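Local coordinates for DMATS type aromatic prenyltransferase (Streptomyces coelicolor, PDB 6ZS0), which probably transfers a dimethylallyl group to carbon 5 of the indole ring of tryptophan, as a DMATS-type aromatic prenyltransferase of the ABBA-barrel fold, at residues Ala164-Ala169 / Asp180-Gly185; Asp210-Gly215 / Arg252-Cys257; Ser225-Thr230 / Gln335-Thr340. All blocks are in the same frame, centred on the assembly; numbering follows the deposited sequence.

Interaction 1: Ala164-Ala169 / Asp180-Gly185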
ATOM      1  N   ALA A 164       6.976 -21.647   2.120  1.00 23.93           N
ATOM      2  CA  ALA A 164       6.289 -22.760   1.429  1.00 23.84           C
ATOM      3  C   ALA A 164       4.986 -22.246   0.807  1.00 23.29           C
ATOM      4  O   ALA A 164       4.599 -22.697  -0.323  1.00 23.89           O
ATOM      5  CB  ALA A 164       6.037 -23.891   2.404  1.00 24.41           C
ATOM      6  N   THR A 165       4.315 -21.332   1.512  1.00 22.12           N
ATOM      7  CA  THR A 165       3.037 -20.751   1.028  1.00 21.70           C
ATOM      8  C   THR A 165       3.303 -19.921  -0.229  1.00 20.95           C
ATOM      9  O   THR A 165       2.542 -20.073  -1.175  1.00 21.10           O
ATOM     10  CB  THR A 165       2.339 -19.977   2.146  1.00 21.25           C
ATOM     11  OG1 THR A 165       2.171 -20.903   3.211  1.00 22.10           O
ATOM     12  CG2 THR A 165       0.994 -19.425   1.742  1.00 21.22           C
ATOM     13  N   VAL A 166       4.340 -19.078  -0.246  1.00 20.55           N
ATOM     14  CA  VAL A 166       4.663 -18.235  -1.428  1.00 20.81           C
ATOM     15  C   VAL A 166       5.051 -19.151  -2.600  1.00 21.69           C
ATOM     16  O   VAL A 166       4.575 -18.916  -3.752  1.00 20.64           O
ATOM     17  CB  VAL A 166       5.754 -17.198  -1.132  1.00 20.69           C
ATOM     18  CG1 VAL A 166       6.159 -16.460  -2.390  1.00 20.94           C
ATOM     19  CG2 VAL A 166       5.335 -16.207  -0.041  1.00 20.83           C
ATOM     20  N   ARG A 167       5.904 -20.134  -2.343  1.00 22.99           N
ATOM     21  CA  ARG A 167       6.361 -21.047  -3.412  1.00 24.46           C
ATOM     22  C   ARG A 167       5.142 -21.734  -4.040  1.00 23.94           C
ATOM     23  O   ARG A 167       5.051 -21.755  -5.255  1.00 23.89           O
ATOM     24  CB  ARG A 167       7.378 -22.047  -2.866  1.00 26.17           C
ATOM     25  CG  ARG A 167       7.778 -23.108  -3.880  1.00 28.12           C
ATOM     26  CD  ARG A 167       8.633 -24.181  -3.259  1.00 29.68           C
ATOM     27  NE  ARG A 167       9.894 -23.679  -2.727  1.00 30.58           N
ATOM     28  CZ  ARG A 167      10.988 -23.417  -3.453  1.00 31.68           C
ATOM     29  NH1 ARG A 167      12.094 -23.006  -2.853  1.00 32.47           N
ATOM     30  NH2 ARG A 167      10.983 -23.556  -4.767  1.00 32.87           N
ATOM     31  N   GLU A 168       4.215 -22.253  -3.231  1.00 24.31           N
ATOM     32  CA  GLU A 168       3.026 -22.977  -3.733  1.00 24.62           C
ATOM     33  C   GLU A 168       2.117 -21.998  -4.471  1.00 23.43           C
ATOM     34  O   GLU A 168       1.611 -22.349  -5.537  1.00 23.45           O
ATOM     35  CB  GLU A 168       2.272 -23.670  -2.597  1.00 25.95           C
ATOM     36  CG  GLU A 168       0.990 -24.355  -3.045  1.00 27.09           C
ATOM     37  CD  GLU A 168       1.132 -25.457  -4.094  1.00 28.49           C
ATOM     38  OE1 GLU A 168       2.285 -25.840  -4.432  1.00 29.82           O
ATOM     39  OE2 GLU A 168       0.088 -25.931  -4.562  1.00 29.32           O
ATOM     40  N   ALA A 169       1.921 -20.784  -3.945  1.00 22.00           N
ATOM     41  CA  ALA A 169       1.082 -19.772  -4.637  1.00 21.52           C
ATOM     42  C   ALA A 169       1.616 -19.515  -6.049  1.00 21.72           C
ATOM     43  O   ALA A 169       0.820 -19.521  -7.014  1.00 21.96           O
ATOM     44  CB  ALA A 169       1.020 -18.495  -3.835  1.00 20.56           C
ATOM     45  N   ASP A 180      12.422 -19.311  -6.320  1.00 29.98           N
ATOM     46  CA  ASP A 180      13.908 -19.418  -6.256  1.00 30.70           C
ATOM     47  C   ASP A 180      14.609 -18.227  -6.928  1.00 29.32           C
ATOM     48  O   ASP A 180      15.809 -18.085  -6.688  1.00 29.95           O
ATOM     49  CB  ASP A 180      14.362 -20.769  -6.808  1.00 32.70           C
ATOM     50  CG  ASP A 180      13.877 -21.898  -5.924  1.00 34.31           C
ATOM     51  OD1 ASP A 180      14.029 -21.773  -4.699  1.00 35.87           O
ATOM     52  OD2 ASP A 180      13.336 -22.878  -6.459  1.00 37.11           O
ATOM     53  N   SER A 181      13.900 -17.377  -7.671  1.00 28.04           N
ATOM     54  CA  SER A 181      14.436 -16.125  -8.273  1.00 28.07           C
ATOM     55  C   SER A 181      14.437 -14.977  -7.250  1.00 27.55           C
ATOM     56  O   SER A 181      15.056 -13.943  -7.533  1.00 28.13           O
ATOM     57  CB  SER A 181      13.659 -15.726  -9.492  1.00 28.82           C
ATOM     58  OG  SER A 181      12.383 -15.219  -9.119  1.00 28.80           O
ATOM     59  N   LEU A 182      13.751 -15.133  -6.120  1.00 26.59           N
ATOM     60  CA  LEU A 182      13.611 -14.033  -5.126  1.00 25.87           C
ATOM     61  C   LEU A 182      14.906 -13.902  -4.325  1.00 25.78           C
ATOM     62  O   LEU A 182      15.525 -14.911  -3.962  1.00 25.06           O
ATOM     63  CB  LEU A 182      12.429 -14.294  -4.198  1.00 25.42           C
ATOM     64  CG  LEU A 182      11.047 -14.305  -4.840  1.00 25.14           C
ATOM     65  CD1 LEU A 182      10.041 -14.920  -3.885  1.00 25.14           C
ATOM     66  CD2 LEU A 182      10.618 -12.916  -5.251  1.00 25.23           C
ATOM     67  N   PRO A 183      15.333 -12.658  -4.005  1.00 24.61           N
ATOM     68  CA  PRO A 183      16.478 -12.448  -3.128  1.00 24.44           C
ATOM     69  C   PRO A 183      16.169 -12.880  -1.689  1.00 24.27           C
ATOM     70  O   PRO A 183      15.011 -13.097  -1.361  1.00 23.30           O
ATOM     71  CB  PRO A 183      16.719 -10.938  -3.219  1.00 24.64           C
ATOM     72  CG  PRO A 183      15.337 -10.379  -3.477  1.00 24.33           C
ATOM     73  CD  PRO A 183      14.708 -11.392  -4.422  1.00 24.68           C
ATOM     74  N   GLN A 184      17.212 -13.020  -0.879  1.00 24.59           N
ATOM     75  CA  GLN A 184      17.148 -13.275   0.579  1.00 25.63           C
ATOM     76  C   GLN A 184      16.320 -12.148   1.224  1.00 24.39           C
ATOM     77  O   GLN A 184      16.492 -10.966   0.845  1.00 23.63           O
ATOM     78  CB  GLN A 184      18.581 -13.369   1.144  1.00 27.90           C
ATOM     79  CG  GLN A 184      18.708 -13.831   2.611  1.00 29.93           C
ATOM     80  CD  GLN A 184      20.131 -14.169   3.056  1.00 31.43           C
ATOM     81  OE1 GLN A 184      21.126 -13.815   2.407  1.00 34.27           O
ATOM     82  NE2 GLN A 184      20.249 -14.850   4.185  1.00 30.31           N
ATOM     83  N   GLY A 185      15.452 -12.497   2.161  1.00 23.49           N
ATOM     84  CA  GLY A 185      14.749 -11.511   2.995  1.00 23.73           C
ATOM     85  C   GLY A 185      14.539 -12.034   4.390  1.00 23.76           C
ATOM     86  O   GLY A 185      14.993 -13.150   4.674  1.00 25.31           O
TER

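Interaction 2: Asp210-Gly215 / Arg252-Cys257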
ATOM      1  N   ASP A 210      15.193  -6.478   7.060  1.00 18.55           N
ATOM      2  CA  ASP A 210      15.659  -5.888   8.327  1.00 19.39           C
ATOM      3  C   ASP A 210      17.056  -5.290   8.133  1.00 18.54           C
ATOM      4  O   ASP A 210      17.906  -5.954   7.487  1.00 18.64           O
ATOM      5  CB  ASP A 210      15.659  -6.944   9.422  1.00 21.44           C
ATOM      6  CG  ASP A 210      14.315  -7.592   9.699  1.00 22.73           C
ATOM      7  OD1 ASP A 210      13.301  -7.080   9.229  1.00 23.46           O
ATOM      8  OD2 ASP A 210      14.312  -8.635  10.400  1.00 26.43           O
ATOM      9  N   ASN A 211      17.271  -4.101   8.678  1.00 18.05           N
ATOM     10  CA  ASN A 211      18.579  -3.392   8.727  1.00 17.91           C
ATOM     11  C   ASN A 211      19.120  -3.307   7.302  1.00 17.12           C
ATOM     12  O   ASN A 211      20.311  -3.617   7.052  1.00 16.86           O
ATOM     13  CB  ASN A 211      19.556  -4.081   9.678  1.00 19.50           C
ATOM     14  CG  ASN A 211      18.973  -4.231  11.063  1.00 21.30           C
ATOM     15  OD1 ASN A 211      18.449  -3.273  11.635  1.00 23.18           O
ATOM     16  ND2 ASN A 211      19.050  -5.427  11.611  1.00 22.96           N
ATOM     17  N   LEU A 212      18.269  -2.955   6.360  1.00 15.94           N
ATOM     18  CA  LEU A 212      18.707  -2.846   4.949  1.00 15.85           C
ATOM     19  C   LEU A 212      19.765  -1.758   4.796  1.00 16.05           C
ATOM     20  O   LEU A 212      19.652  -0.685   5.400  1.00 15.78           O
ATOM     21  CB  LEU A 212      17.500  -2.537   4.056  1.00 15.58           C
ATOM     22  CG  LEU A 212      17.727  -2.562   2.545  1.00 15.64           C
ATOM     23  CD1 LEU A 212      18.115  -3.937   2.010  1.00 16.06           C
ATOM     24  CD2 LEU A 212      16.479  -2.082   1.854  1.00 15.48           C
ATOM     25  N   THR A 213      20.778  -2.043   3.969  1.00 16.40           N
ATOM     26  CA  THR A 213      21.810  -1.072   3.567  1.00 17.05           C
ATOM     27  C   THR A 213      21.643  -0.695   2.103  1.00 18.15           C
ATOM     28  O   THR A 213      20.954  -1.407   1.347  1.00 18.74           O
ATOM     29  CB  THR A 213      23.219  -1.658   3.732  1.00 17.04           C
ATOM     30  OG1 THR A 213      23.304  -2.797   2.867  1.00 16.89           O
ATOM     31  CG2 THR A 213      23.491  -2.035   5.164  1.00 17.05           C
ATOM     32  N   ALA A 214      22.255   0.416   1.727  1.00 20.03           N
ATOM     33  CA  ALA A 214      22.163   0.951   0.371  1.00 20.71           C
ATOM     34  C   ALA A 214      22.732  -0.101  -0.608  1.00 21.11           C
ATOM     35  O   ALA A 214      22.108  -0.356  -1.617  1.00 20.69           O
ATOM     36  CB  ALA A 214      22.903   2.263   0.310  1.00 21.87           C
ATOM     37  N   GLY A 215      23.868  -0.714  -0.272  1.00 21.58           N
ATOM     38  CA  GLY A 215      24.496  -1.757  -1.105  1.00 21.84           C
ATOM     39  C   GLY A 215      23.625  -2.981  -1.256  1.00 21.46           C
ATOM     40  O   GLY A 215      23.538  -3.518  -2.363  1.00 21.98           O
ATOM     41  N   ARG A 252      11.512   0.565  11.442  1.00 17.43           N
ATOM     42  CA  ARG A 252      10.775  -0.632  11.008  1.00 17.91           C
ATOM     43  C   ARG A 252      11.366  -1.085   9.674  1.00 18.13           C
ATOM     44  O   ARG A 252      12.017  -0.318   8.977  1.00 17.62           O
ATOM     45  CB  ARG A 252       9.288  -0.317  10.881  1.00 17.84           C
ATOM     46  CG  ARG A 252       8.909   0.345   9.576  1.00 18.04           C
ATOM     47  CD  ARG A 252       7.452   0.779   9.565  1.00 18.16           C
ATOM     48  NE  ARG A 252       7.279   1.880  10.497  1.00 18.31           N
ATOM     49  CZ  ARG A 252       6.107   2.359  10.906  1.00 18.55           C
ATOM     50  NH1 ARG A 252       6.074   3.393  11.740  1.00 18.38           N
ATOM     51  NH2 ARG A 252       4.982   1.814  10.466  1.00 18.88           N
ATOM     52  N   PRO A 253      11.165  -2.362   9.313  1.00 19.17           N
ATOM     53  CA  PRO A 253      11.818  -2.927   8.138  1.00 19.66           C
ATOM     54  C   PRO A 253      11.380  -2.258   6.822  1.00 19.26           C
ATOM     55  O   PRO A 253      10.248  -1.800   6.662  1.00 19.34           O
ATOM     56  CB  PRO A 253      11.369  -4.409   8.184  1.00 20.15           C
ATOM     57  CG  PRO A 253      10.928  -4.658   9.594  1.00 20.87           C
ATOM     58  CD  PRO A 253      10.353  -3.332  10.035  1.00 20.19           C
ATOM     59  N   ALA A 254      12.305  -2.153   5.888  1.00 18.39           N
ATOM     60  CA  ALA A 254      12.044  -1.832   4.490  1.00 18.10           C
ATOM     61  C   ALA A 254      11.368  -3.054   3.864  1.00 17.75           C
ATOM     62  O   ALA A 254      11.452  -4.152   4.434  1.00 16.80           O
ATOM     63  CB  ALA A 254      13.283  -1.420   3.743  1.00 18.49           C
ATOM     64  N   GLN A 255      10.751  -2.859   2.723  1.00 17.90           N
ATOM     65  CA  GLN A 255      10.107  -3.959   1.972  1.00 18.57           C
ATOM     66  C   GLN A 255      10.507  -3.845   0.525  1.00 18.45           C
ATOM     67  O   GLN A 255      10.790  -2.714   0.036  1.00 18.15           O
ATOM     68  CB  GLN A 255       8.583  -3.963   2.138  1.00 19.34           C
ATOM     69  CG  GLN A 255       8.151  -4.230   3.566  1.00 20.28           C
ATOM     70  CD  GLN A 255       6.651  -4.346   3.678  1.00 21.48           C
ATOM     71  OE1 GLN A 255       5.974  -4.828   2.764  1.00 22.14           O
ATOM     72  NE2 GLN A 255       6.141  -3.981   4.841  1.00 23.18           N
ATOM     73  N   SER A 256      10.514  -4.980  -0.162  1.00 18.41           N
ATOM     74  CA  SER A 256      10.596  -4.992  -1.635  1.00 18.73           C
ATOM     75  C   SER A 256       9.404  -5.772  -2.169  1.00 18.95           C
ATOM     76  O   SER A 256       8.887  -6.644  -1.447  1.00 19.28           O
ATOM     77  CB  SER A 256      11.919  -5.541  -2.147  1.00 18.99           C
ATOM     78  OG  SER A 256      12.106  -6.887  -1.728  1.00 19.46           O
ATOM     79  N   CYS A 257       9.006  -5.476  -3.377  1.00 19.81           N
ATOM     80  CA  CYS A 257       7.941  -6.179  -4.113  0.74 20.37           C
ATOM     81  C   CYS A 257       8.548  -6.707  -5.434  1.00 20.81           C
ATOM     82  O   CYS A 257       9.289  -5.924  -6.065  1.00 20.78           O
ATOM     83  CB  CYS A 257       6.800  -5.198  -4.371  0.74 20.81           C
ATOM     84  SG  CYS A 257       5.500  -5.831  -5.447  0.74 22.84           S
TER
HETATM   85  O   HOH W   1      15.364  -2.066   6.857  1.00 15.37           O

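Interaction 3: Ser225-Thr230 / Gln335-Thr340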
ATOM      1  N   SER A 225      14.201  -5.793 -14.395  1.00 37.86           N
ATOM      2  CA  SER A 225      12.973  -5.495 -13.610  1.00 36.18           C
ATOM      3  C   SER A 225      12.792  -3.978 -13.410  1.00 34.94           C
ATOM      4  O   SER A 225      11.887  -3.608 -12.651  1.00 33.84           O
ATOM      5  CB  SER A 225      12.937  -6.272 -12.316  1.00 35.36           C
ATOM      6  OG  SER A 225      14.093  -6.034 -11.544  1.00 35.52           O
ATOM      7  N   GLY A 226      13.566  -3.135 -14.122  1.00 35.28           N
ATOM      8  CA  GLY A 226      13.195  -1.730 -14.411  1.00 34.85           C
ATOM      9  C   GLY A 226      14.037  -0.677 -13.699  1.00 34.16           C
ATOM     10  O   GLY A 226      13.874   0.497 -14.036  1.00 34.27           O
ATOM     11  N   LEU A 227      14.850  -1.044 -12.704  1.00 33.52           N
ATOM     12  CA  LEU A 227      15.716  -0.091 -11.955  1.00 33.28           C
ATOM     13  C   LEU A 227      17.177  -0.487 -12.134  1.00 34.56           C
ATOM     14  O   LEU A 227      17.447  -1.691 -12.360  1.00 35.30           O
ATOM     15  CB  LEU A 227      15.362  -0.085 -10.461  1.00 31.22           C
ATOM     16  CG  LEU A 227      13.931   0.307 -10.102  1.00 30.30           C
ATOM     17  CD1 LEU A 227      13.782   0.432  -8.590  1.00 28.57           C
ATOM     18  CD2 LEU A 227      13.520   1.608 -10.764  1.00 30.21           C
ATOM     19  N   VAL A 228      18.074   0.491 -12.009  1.00 36.09           N
ATOM     20  CA  VAL A 228      19.548   0.286 -12.079  1.00 37.34           C
ATOM     21  C   VAL A 228      20.115   0.527 -10.684  1.00 36.48           C
ATOM     22  O   VAL A 228      19.621   1.389  -9.964  1.00 35.56           O
ATOM     23  CB  VAL A 228      20.191   1.164 -13.174  1.00 38.98           C
ATOM     24  CG1 VAL A 228      19.567   0.874 -14.538  1.00 40.11           C
ATOM     25  CG2 VAL A 228      20.130   2.658 -12.869  1.00 38.67           C
ATOM     26  N   PRO A 229      21.129  -0.262 -10.248  1.00 37.79           N
ATOM     27  CA  PRO A 229      21.660  -0.190  -8.881  1.00 35.89           C
ATOM     28  C   PRO A 229      21.949   1.214  -8.327  1.00 35.33           C
ATOM     29  O   PRO A 229      21.675   1.439  -7.171  1.00 33.30           O
ATOM     30  CB  PRO A 229      22.977  -0.976  -8.965  1.00 37.35           C
ATOM     31  CG  PRO A 229      22.749  -1.977 -10.082  1.00 38.79           C
ATOM     32  CD  PRO A 229      21.804  -1.295 -11.051  1.00 38.76           C
ATOM     33  N   THR A 230      22.474   2.123  -9.151  1.00 35.60           N
ATOM     34  CA  THR A 230      22.821   3.511  -8.742  1.00 34.96           C
ATOM     35  C   THR A 230      21.540   4.293  -8.395  1.00 32.36           C
ATOM     36  O   THR A 230      21.607   5.131  -7.457  1.00 30.95           O
ATOM     37  CB  THR A 230      23.690   4.193  -9.809  1.00 37.36           C
ATOM     38  OG1 THR A 230      23.142   3.902 -11.094  1.00 37.99           O
ATOM     39  CG2 THR A 230      25.127   3.729  -9.760  1.00 38.40           C
ATOM     40  N   GLN A 335       9.988   0.391 -18.944  1.00 51.38           N
ATOM     41  CA  GLN A 335       9.121   1.508 -18.486  1.00 50.88           C
ATOM     42  C   GLN A 335       9.945   2.490 -17.672  1.00 48.65           C
ATOM     43  O   GLN A 335      10.903   2.106 -17.011  1.00 49.78           O
ATOM     44  CB  GLN A 335       7.936   0.988 -17.675  1.00 52.08           C
ATOM     45  CG  GLN A 335       7.019   0.080 -18.481  1.00 54.55           C
ATOM     46  CD  GLN A 335       5.768  -0.328 -17.742  1.00 55.43           C
ATOM     47  OE1 GLN A 335       5.263   0.386 -16.875  1.00 55.33           O
ATOM     48  NE2 GLN A 335       5.247  -1.492 -18.098  1.00 56.89           N
ATOM     49  N   PRO A 336       9.593   3.792 -17.699  1.00 46.62           N
ATOM     50  CA  PRO A 336      10.250   4.776 -16.848  1.00 44.70           C
ATOM     51  C   PRO A 336       9.857   4.521 -15.392  1.00 40.67           C
ATOM     52  O   PRO A 336       8.682   4.297 -15.107  1.00 39.20           O
ATOM     53  CB  PRO A 336       9.716   6.125 -17.361  1.00 45.81           C
ATOM     54  CG  PRO A 336       8.370   5.782 -17.967  1.00 47.02           C
ATOM     55  CD  PRO A 336       8.536   4.385 -18.535  1.00 47.75           C
ATOM     56  N   PRO A 337      10.822   4.532 -14.448  1.00 37.98           N
ATOM     57  CA  PRO A 337      10.517   4.367 -13.024  1.00 35.57           C
ATOM     58  C   PRO A 337       9.415   5.301 -12.501  1.00 32.87           C
ATOM     59  O   PRO A 337       9.291   6.425 -12.981  1.00 31.96           O
ATOM     60  CB  PRO A 337      11.843   4.708 -12.341  1.00 36.71           C
ATOM     61  CG  PRO A 337      12.883   4.289 -13.351  1.00 38.57           C
ATOM     62  CD  PRO A 337      12.267   4.652 -14.686  1.00 38.86           C
ATOM     63  N   ARG A 338       8.674   4.811 -11.507  1.00 29.34           N
ATOM     64  CA  ARG A 338       7.549   5.476 -10.839  1.00 28.31           C
ATOM     65  C   ARG A 338       7.982   5.786  -9.394  1.00 24.72           C
ATOM     66  O   ARG A 338       8.741   4.973  -8.824  1.00 24.23           O
ATOM     67  CB  ARG A 338       6.360   4.507 -10.874  1.00 31.12           C
ATOM     68  CG  ARG A 338       4.994   5.156 -10.902  1.00 34.31           C
ATOM     69  CD  ARG A 338       3.915   4.215 -11.439  1.00 37.12           C
ATOM     70  NE  ARG A 338       4.145   2.794 -11.149  1.00 39.89           N
ATOM     71  CZ  ARG A 338       3.715   2.123 -10.068  1.00 41.58           C
ATOM     72  NH1 ARG A 338       4.004   0.834  -9.937  1.00 43.07           N
ATOM     73  NH2 ARG A 338       3.014   2.727  -9.123  1.00 41.71           N
ATOM     74  N   VAL A 339       7.537   6.913  -8.845  1.00 22.62           N
ATOM     75  CA  VAL A 339       7.777   7.265  -7.411  1.00 21.84           C
ATOM     76  C   VAL A 339       6.425   7.305  -6.713  1.00 20.32           C
ATOM     77  O   VAL A 339       5.503   7.967  -7.218  1.00 20.03           O
ATOM     78  CB  VAL A 339       8.522   8.594  -7.263  1.00 22.11           C
ATOM     79  CG1 VAL A 339       8.577   9.041  -5.819  1.00 22.14           C
ATOM     80  CG2 VAL A 339       9.914   8.488  -7.847  1.00 22.96           C
ATOM     81  N   THR A 340       6.290   6.634  -5.589  1.00 19.25           N
ATOM     82  CA  THR A 340       4.983   6.526  -4.906  1.00 18.71           C
ATOM     83  C   THR A 340       5.124   7.034  -3.476  1.00 17.92           C
ATOM     84  O   THR A 340       6.090   6.675  -2.832  1.00 17.77           O
ATOM     85  CB  THR A 340       4.430   5.101  -4.958  1.00 19.12           C
ATOM     86  OG1 THR A 340       4.353   4.667  -6.321  1.00 20.18           O
ATOM     87  CG2 THR A 340       3.045   5.008  -4.366  1.00 19.40           C
TER
HETATM   88  O   HOH W   2      11.127   1.307 -14.495  1.00 28.36           O

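Interaction 1: Ala164-Ala169 / Asp180-Gly185
Arg167 reaches out from its helix and grips the carboxylate of Asp180 with both terminal nitrogens, end-on. NH1 gives a hydrogen bond to OD1 of Asp180 at 2.9 Å, and NH2 gives one to OD2 of the same carboxylate at 3.0 Å, the second almost straight with an N-H...O angle of 175°. The two flat groups are nevertheless not coplanar: their planes stand 47° apart. OD2 lies in the guanidinium plane, yet NH2 meets it from above the carboxylate plane, whereas NH1 comes to the syn side of OD1, tilted out of the carboxylate plane. The bidentate salt bridge is thus twisted, though both oxygens are engaged.

The torsions explain how the ends meet although neither CB is aimed at the other segment. Arg167 runs extended from the helix, CG anti to the backbone N, and then bends at chi3 (-62°), turning the guanidinium toward the loop. In Asp180, CG lies beside the backbone N and anti to the carbonyl carbon, which swings the carboxylate toward the helix. A long, flexible arginine suits this partly exposed helical face, because it can span a gap of 8.2 Å between CA of Arg167 and CA of Asp180. NH2 is also bonded to Gln177 OE1, which further restricts rotation of the guanidinium.

Nearer the protein interior the contact turns apolar but slack. Val166 CG1 comes within 4.4 Å of Leu182 CD1, both side chains starting toward the other segment; branched aliphatic residues fit here because they also share a neighbour, Val205. The arrangement ties helix 162-175 to the loop that follows it on the way to strand 191-195. Beneath them runs the barrel wall, with Val166 and Leu182 resting on strand 202-209 and Leu182 also on strand 254-260, while helix 120-123 packs against Thr165 and Ala169.

Interaction 2: Asp210-Gly215 / Arg252-Cys257
Leu212 CD2 rests on the methyl group of Ala254 at 3.8 Å, and this buried apolar pair is the tight half of the contact. Leu212 carries CG anti to the backbone N (chi1 -173°), which sends its branched end over the start of strand 254-260. Alanine suits the receiving place: its single methyl meets Leu212 and also touches Ile275 of strand 270-275, while Phe236 of helix 229-240 packs on the leucine as well.

Toward solvent the contact is close but not complementary. The side chains of Asp210 and Pro253 run alongside one another with a common heading, and OD1 of the exposed Asp210 sits 3.4 Å from CG of Pro253, a van der Waals approach to a ring that offers no N-H. Between the two halves a water bridges the backbones, accepting from Leu212 N at 3.1 Å and from Ala254 N at 3.2 Å.

Both ends of this bridge are donors, so an acceptor must lie between them, and the water oxygen fills that role. Asp210 OD1, by contrast, is buried against the proline without a partner in the model. The chemistry therefore implies a junction held by apolar packing and a shared water, with the carboxylate contributing little polar attraction.

Interaction 3: Ser225-Thr230 / Gln335-Thr340
Leu227 and Pro337 pass alongside each other with opposite headings where two loops meet at the edge of the ABBA barrel, the closed antiparallel sheet ringed by helices. One loop leads into helix 229-240 of the outer layer; the other is the turn that brings the chain from strand 324-332 into the last strand, 338-344. The contact therefore joins the helical layer to the end of the barrel wall.

Leu227 touches with one branch. Its CD2 lies 3.8 Å from CG and 3.9 Å from CB of Pro337, so the methyl meets one side of the pyrrolidine ring across its CB-CG bond. CG of Leu227 stands beside the backbone N and anti to the carbonyl carbon (chi1 -60°), a torsion that swings the branched end toward the proline although the CB itself sets off at an angle to it. A leucine suits this buried place because it also reaches Leu329 of strand 324-332. Pro337 offers a compact, rigid apolar surface, and its ring contacts His298 as well.

Gly226 fits the bend ahead of Leu227. With phi at 111°, a side chain here would press against the carbonyl oxygen of Ser225, a restriction that glycine escapes. Its own carbonyl O lies 4.0 Å from CG of Pro337, so the ring is approached by both the leucine methyl and the peptide before it.

The polar link between the loops is indirect. Two carbonyl oxygens, both acceptors, face a common water. That water can donate to each of them, to Gly226 O at 2.9 Å and to Gln335 O at 2.6 Å, although more acceptors lie within its reach than it has protons.

In the fold
All three contacts lie on the periphery of one closed barrel. Interaction 1 pairs a helix with its own following loop; its salt bridge is the surface part, on the solvent-facing side, with apolar contact beneath. Interactions 2 and 3 instead rely on a buried leucine plus one bridging water: the partner is a buried alanine in interaction 2 and a partly exposed proline in interaction 3, and the water accepts from two amides in the former but faces two carbonyls in the latter. These two interlace along the chain, their centres about 16 Å apart, and helix 229-240 connects them: it covers Leu212 and starts within 225-230. Strand 254-260 likewise serves interactions 1 and 2.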